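Local coordinates for protein response regulator (Xanthomonas campestris pv. campestris, PDB 3QYY) that probably acts as a diguanylate cyclase, its GGDEF domain binding cyclic di-GMP and magnesium, at residues D6-R9 / H10-F13; G78-G81 / A82-I86. One frame throughout, in Å; residues are numbered along the deposited sequence.

From the N terminus, interaction 1 comes first. It lies within helix 7-12 and bonds D6-R9 to the next turn, H10-F13. The chain then passes through helix 22-38, strand 44-50 and helices 53-60 and 62-77. Interaction 2 follows in the loop after helix 62-77. There G78-G81 turns back on A82-I86 and leads into strand 85-90, an edge strand of the sheet within this chain. Both contacts are local and in series; neither encloses nor crosses the other. The centres of interaction 1 and interaction 2 are about 18 Å apart, and the two do not touch. Each has side chains touching helix 22-38: K8 and L12 in interaction 1, W85 in interaction 2.

Interaction 1: D6-R9 / H10-F13; sequences DLKR and HALF
H10 lies beside the backbone of the preceding helical turn, close to the carbonyls of D6 and L7. Its side chain can be followed outward. CB sits 3.7 Å from L7 O. CG is placed beside its own backbone N, opposite the carbonyl carbon (chi1 -63°), which turns the imidazole back toward the start of the helix. CG is then 3.6 Å from D6 O. CD2 comes closer, with 3.1 Å between H10 CD2 and D6 O. At the far end, NE2 is 3.8 Å from D6 O. The backbone N of H10 gives a weak hydrogen bond to the same D6 oxygen and another weak one to L7 O.

This is the short helix 7-12 at the start of the modelled part of a GGDEF domain construct. Its backbone mixes i-to-i+4 and i-to-i+3 bonds, several of them weak. A11 N meets L7 O at 3.0 Å, in the carbonyl plane, with a C=O...N angle of 158°. K8 O receives L12 N and, weakly, A11 N; the first of these is too short to be taken literally. A11 O is hydrogen-bonded to N21 ND2, and the K8 and L12 side chains both touch Q27 of helix 22-38.

The lysine chain is bent at chi2 and chi3 (the latter 78°), and its end swings over L12. The two side chains cross obliquely, with K8 CD 3.7 Å from L12 CD2. Nearer the amine the contact is tighter than usual, and the closest approach of NZ is doubtful.

F13 leaves helical geometry just after the last turn. Its CB is 3.3 Å from R9 O, which also accepts a weak bond from F13 N. R9 O lies at the edge of the phenyl ring, near its plane, 3.4 Å from F13 CD1.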
loop_
_atom_site.group_PDB
_atom_site.type_symbol
_atom_site.label_atom_id
_atom_site.label_comp_id
_atom_site.label_asym_id
_atom_site.label_seq_id
_atom_site.Cartn_x
_atom_site.Cartn_y
_atom_site.Cartn_z
ATOM N N ASP B 6 -5.406 16.576 -25.656
ATOM C CA ASP B 6 -4.161 16.862 -24.888
ATOM C C ASP B 6 -4.446 16.986 -23.395
ATOM O O ASP B 6 -3.819 16.311 -22.577
ATOM C CB ASP B 6 -3.516 18.153 -25.398
ATOM C CG ASP B 6 -2.986 18.019 -26.814
ATOM O OD1 ASP B 6 -2.596 19.049 -27.406
ATOM O OD2 ASP B 6 -2.953 16.881 -27.333
ATOM N N LEU B 7 -5.394 17.847 -23.046
ATOM C CA LEU B 7 -5.756 18.060 -21.651
ATOM C C LEU B 7 -6.083 16.748 -20.939
ATOM O O LEU B 7 -5.451 16.403 -19.940
ATOM C CB LEU B 7 -6.954 19.011 -21.560
ATOM C CG LEU B 7 -7.518 19.289 -20.165
ATOM C CD1 LEU B 7 -6.414 19.790 -19.246
ATOM C CD2 LEU B 7 -8.639 20.309 -20.266
ATOM N N LYS B 8 -7.069 16.024 -21.459
ATOM C CA LYS B 8 -7.495 14.751 -20.880
ATOM C C LYS B 8 -6.362 13.772 -20.617
ATOM O O LYS B 8 -6.272 13.194 -19.536
ATOM C CB LYS B 8 -8.523 14.070 -21.786
ATOM C CG LYS B 8 -9.959 14.535 -21.605
ATOM C CD LYS B 8 -10.579 14.025 -20.302
ATOM C CE LYS B 8 -10.122 14.821 -19.087
ATOM N NZ LYS B 8 -10.852 14.415 -17.848
ATOM N N ARG B 9 -5.506 13.577 -21.613
ATOM C CA ARG B 9 -4.392 12.647 -21.490
ATOM C C ARG B 9 -3.484 12.958 -20.305
ATOM O O ARG B 9 -3.006 12.049 -19.628
ATOM C CB ARG B 9 -3.594 12.631 -22.794
ATOM C CG ARG B 9 -4.427 12.154 -23.974
ATOM C CD ARG B 9 -3.707 12.297 -25.301
ATOM N NE ARG B 9 -4.560 11.859 -26.403
ATOM C CZ ARG B 9 -4.238 11.962 -27.689
ATOM N NH1 ARG B 9 -3.076 12.493 -28.046
ATOM N NH2 ARG B 9 -5.082 11.534 -28.619
ATOM N N HIS B 10 -3.248 14.240 -20.052
ATOM C CA HIS B 10 -2.406 14.634 -18.931
ATOM C C HIS B 10 -3.199 14.568 -17.634
ATOM O O HIS B 10 -2.630 14.477 -16.546
ATOM C CB HIS B 10 -1.872 16.049 -19.142
ATOM C CG HIS B 10 -0.991 16.181 -20.343
ATOM N ND1 HIS B 10 0.132 15.404 -20.529
ATOM C CD2 HIS B 10 -1.073 16.988 -21.426
ATOM C CE1 HIS B 10 0.705 15.726 -21.674
ATOM N NE2 HIS B 10 -0.008 16.684 -22.239
ATOM N N ALA B 11 -4.520 14.607 -17.754
ATOM C CA ALA B 11 -5.380 14.549 -16.581
ATOM C C ALA B 11 -5.801 13.125 -16.224
ATOM O O ALA B 11 -6.070 12.830 -15.060
ATOM C CB ALA B 11 -6.618 15.411 -16.804
ATOM N N LEU B 12 -5.844 12.241 -17.215
ATOM C CA LEU B 12 -6.292 10.870 -16.976
ATOM C C LEU B 12 -5.279 9.739 -17.082
ATOM O O LEU B 12 -5.631 8.585 -16.837
ATOM C CB LEU B 12 -7.474 10.550 -17.898
ATOM C CG LEU B 12 -8.873 10.987 -17.444
ATOM C CD1 LEU B 12 -8.847 12.425 -16.978
ATOM C CD2 LEU B 12 -9.857 10.802 -18.588
ATOM N N PHE B 13 -4.037 10.039 -17.447
ATOM C CA PHE B 13 -3.057 8.970 -17.569
ATOM C C PHE B 13 -1.840 9.085 -16.664
ATOM O O PHE B 13 -1.378 10.184 -16.352
ATOM C CB PHE B 13 -2.602 8.833 -19.027
ATOM C CG PHE B 13 -3.676 8.316 -19.946
ATOM C CD1 PHE B 13 -4.705 9.147 -20.375
ATOM C CD2 PHE B 13 -3.670 6.988 -20.359
ATOM C CE1 PHE B 13 -5.715 8.662 -21.206
ATOM C CE2 PHE B 13 -4.675 6.492 -21.191
ATOM C CZ PHE B 13 -5.699 7.332 -21.614
#

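Interaction 2: G78-G81 / A82-I86; sequences GWLG and AQDWI
L80 and D84 meet across a type I beta turn that runs from G81 to D84 and delivers the chain to strand 85-90. In the GGDEF fold this strand pairs antiparallel with strand 93-98, and the GGDEF signature lies at the bend between them.

The packed side is formed by L80, whose two methyls go to different partners. CD1 points to the sheet and meets I86 CG2 at 3.7 Å; these two side chains cross at about a right angle. CD2 lies 3.8 Å from D84 CB. The same CD2 methyl sits 3.5 Å above one face of the W79 ring, offset toward its rim. I86 is buried and continues this apolar layer, touching L72, A76 and Y77 of helix 62-77, while L80 and I86 both touch I96 of strand 93-98.

On the other side the side chains are loose. A82 and Q83 form the solvent-exposed corner of the turn, and the CB of Q83 points away from G78-G81. The backbone there is still held, since Q83 O is hydrogen-bonded to H99 ND1. Behind this corner the turn is closed by two bonds. D84 N reaches G81 O at 3.1 Å, well above the carbonyl plane. In return, the carboxylate of D84 holds the amide of G81.

That carboxylate is shared: OD2 accepts the backbone N of H99, just past strand 93-98. The two bonds would limit its rotation. OD1 takes G81 N at 2.8 Å, with the donor 47° out of the carboxylate plane.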
loop_
_atom_site.group_PDB
_atom_site.type_symbol
_atom_site.label_atom_id
_atom_site.label_comp_id
_atom_site.label_asym_id
_atom_site.label_seq_id
_atom_site.Cartn_x
_atom_site.Cartn_y
_atom_site.Cartn_z
ATOM N N GLY B 78 -1.459 -5.546 -24.547
ATOM C CA GLY B 78 -1.267 -6.551 -25.578
ATOM C C GLY B 78 -2.442 -7.494 -25.767
ATOM O O GLY B 78 -2.509 -8.205 -26.771
ATOM N N TRP B 79 -3.364 -7.522 -24.810
ATOM C CA TRP B 79 -4.526 -8.397 -24.931
ATOM C C TRP B 79 -5.847 -7.682 -24.674
ATOM O O TRP B 79 -6.913 -8.171 -25.057
ATOM C CB TRP B 79 -4.404 -9.613 -23.994
ATOM C CG TRP B 79 -4.295 -9.311 -22.517
ATOM C CD1 TRP B 79 -3.149 -9.268 -21.770
ATOM C CD2 TRP B 79 -5.377 -9.080 -21.601
ATOM N NE1 TRP B 79 -3.450 -9.032 -20.448
ATOM C CE2 TRP B 79 -4.809 -8.913 -20.316
ATOM C CE3 TRP B 79 -6.770 -9.000 -21.741
ATOM C CZ2 TRP B 79 -5.587 -8.671 -19.176
ATOM C CZ3 TRP B 79 -7.546 -8.759 -20.606
ATOM C CH2 TRP B 79 -6.950 -8.599 -19.340
ATOM N N LEU B 80 -5.779 -6.521 -24.031
ATOM C CA LEU B 80 -6.983 -5.756 -23.730
ATOM C C LEU B 80 -7.750 -5.390 -24.992
ATOM O O LEU B 80 -7.156 -5.116 -26.035
ATOM C CB LEU B 80 -6.625 -4.481 -22.961
ATOM C CG LEU B 80 -6.212 -4.669 -21.499
ATOM C CD1 LEU B 80 -5.739 -3.339 -20.917
ATOM C CD2 LEU B 80 -7.395 -5.210 -20.706
ATOM N N GLY B 81 -9.075 -5.387 -24.881
ATOM C CA GLY B 81 -9.918 -5.047 -26.011
ATOM C C GLY B 81 -9.984 -3.549 -26.232
ATOM O O GLY B 81 -9.543 -2.770 -25.390
ATOM N N ALA B 82 -10.546 -3.148 -27.368
ATOM C CA ALA B 82 -10.664 -1.739 -27.724
ATOM C C ALA B 82 -11.473 -0.924 -26.720
ATOM O O ALA B 82 -11.305 0.291 -26.622
ATOM C CB ALA B 82 -11.282 -1.609 -29.111
ATOM N N GLN B 83 -12.350 -1.587 -25.974
ATOM C CA GLN B 83 -13.176 -0.887 -24.999
ATOM C C GLN B 83 -12.772 -1.207 -23.561
ATOM O O GLN B 83 -13.358 -0.687 -22.611
ATOM C CB GLN B 83 -14.648 -1.242 -25.210
ATOM C CG GLN B 83 -15.594 -0.183 -24.684
ATOM C CD GLN B 83 -15.293 1.182 -25.269
ATOM O OE1 GLN B 83 -15.305 1.365 -26.488
ATOM N NE2 GLN B 83 -15.015 2.150 -24.402
ATOM N N ASP B 84 -11.770 -2.063 -23.411
ATOM C CA ASP B 84 -11.285 -2.444 -22.092
ATOM C C ASP B 84 -10.277 -1.394 -21.627
ATOM O O ASP B 84 -9.929 -0.480 -22.376
ATOM C CB ASP B 84 -10.629 -3.821 -22.165
ATOM C CG ASP B 84 -11.581 -4.897 -22.676
ATOM O OD1 ASP B 84 -11.100 -5.974 -23.074
ATOM O OD2 ASP B 84 -12.811 -4.671 -22.670
ATOM N N TRP B 85 -9.805 -1.510 -20.393
ATOM C CA TRP B 85 -8.847 -0.532 -19.907
ATOM C C TRP B 85 -8.036 -0.998 -18.717
ATOM O O TRP B 85 -8.420 -1.931 -18.014
ATOM C CB TRP B 85 -9.561 0.773 -19.540
ATOM C CG TRP B 85 -10.696 0.611 -18.561
ATOM C CD1 TRP B 85 -12.018 0.446 -18.856
ATOM C CD2 TRP B 85 -10.601 0.608 -17.129
ATOM N NE1 TRP B 85 -12.755 0.344 -17.698
ATOM C CE2 TRP B 85 -11.910 0.441 -16.624
ATOM C CE3 TRP B 85 -9.536 0.732 -16.224
ATOM C CZ2 TRP B 85 -12.186 0.396 -15.247
ATOM C CZ3 TRP B 85 -9.810 0.686 -14.855
ATOM C CH2 TRP B 85 -11.126 0.520 -14.383
ATOM N N ILE B 86 -6.894 -0.348 -18.514
ATOM C CA ILE B 86 -6.044 -0.647 -17.374
ATOM C C ILE B 86 -5.631 0.682 -16.753
ATOM O O ILE B 86 -5.242 1.624 -17.450
ATOM C CB ILE B 86 -4.792 -1.472 -17.769
ATOM C CG1 ILE B 86 -3.932 -1.724 -16.525
ATOM C CG2 ILE B 86 -3.993 -0.745 -18.859
ATOM C CD1 ILE B 86 -2.840 -2.771 -16.715
#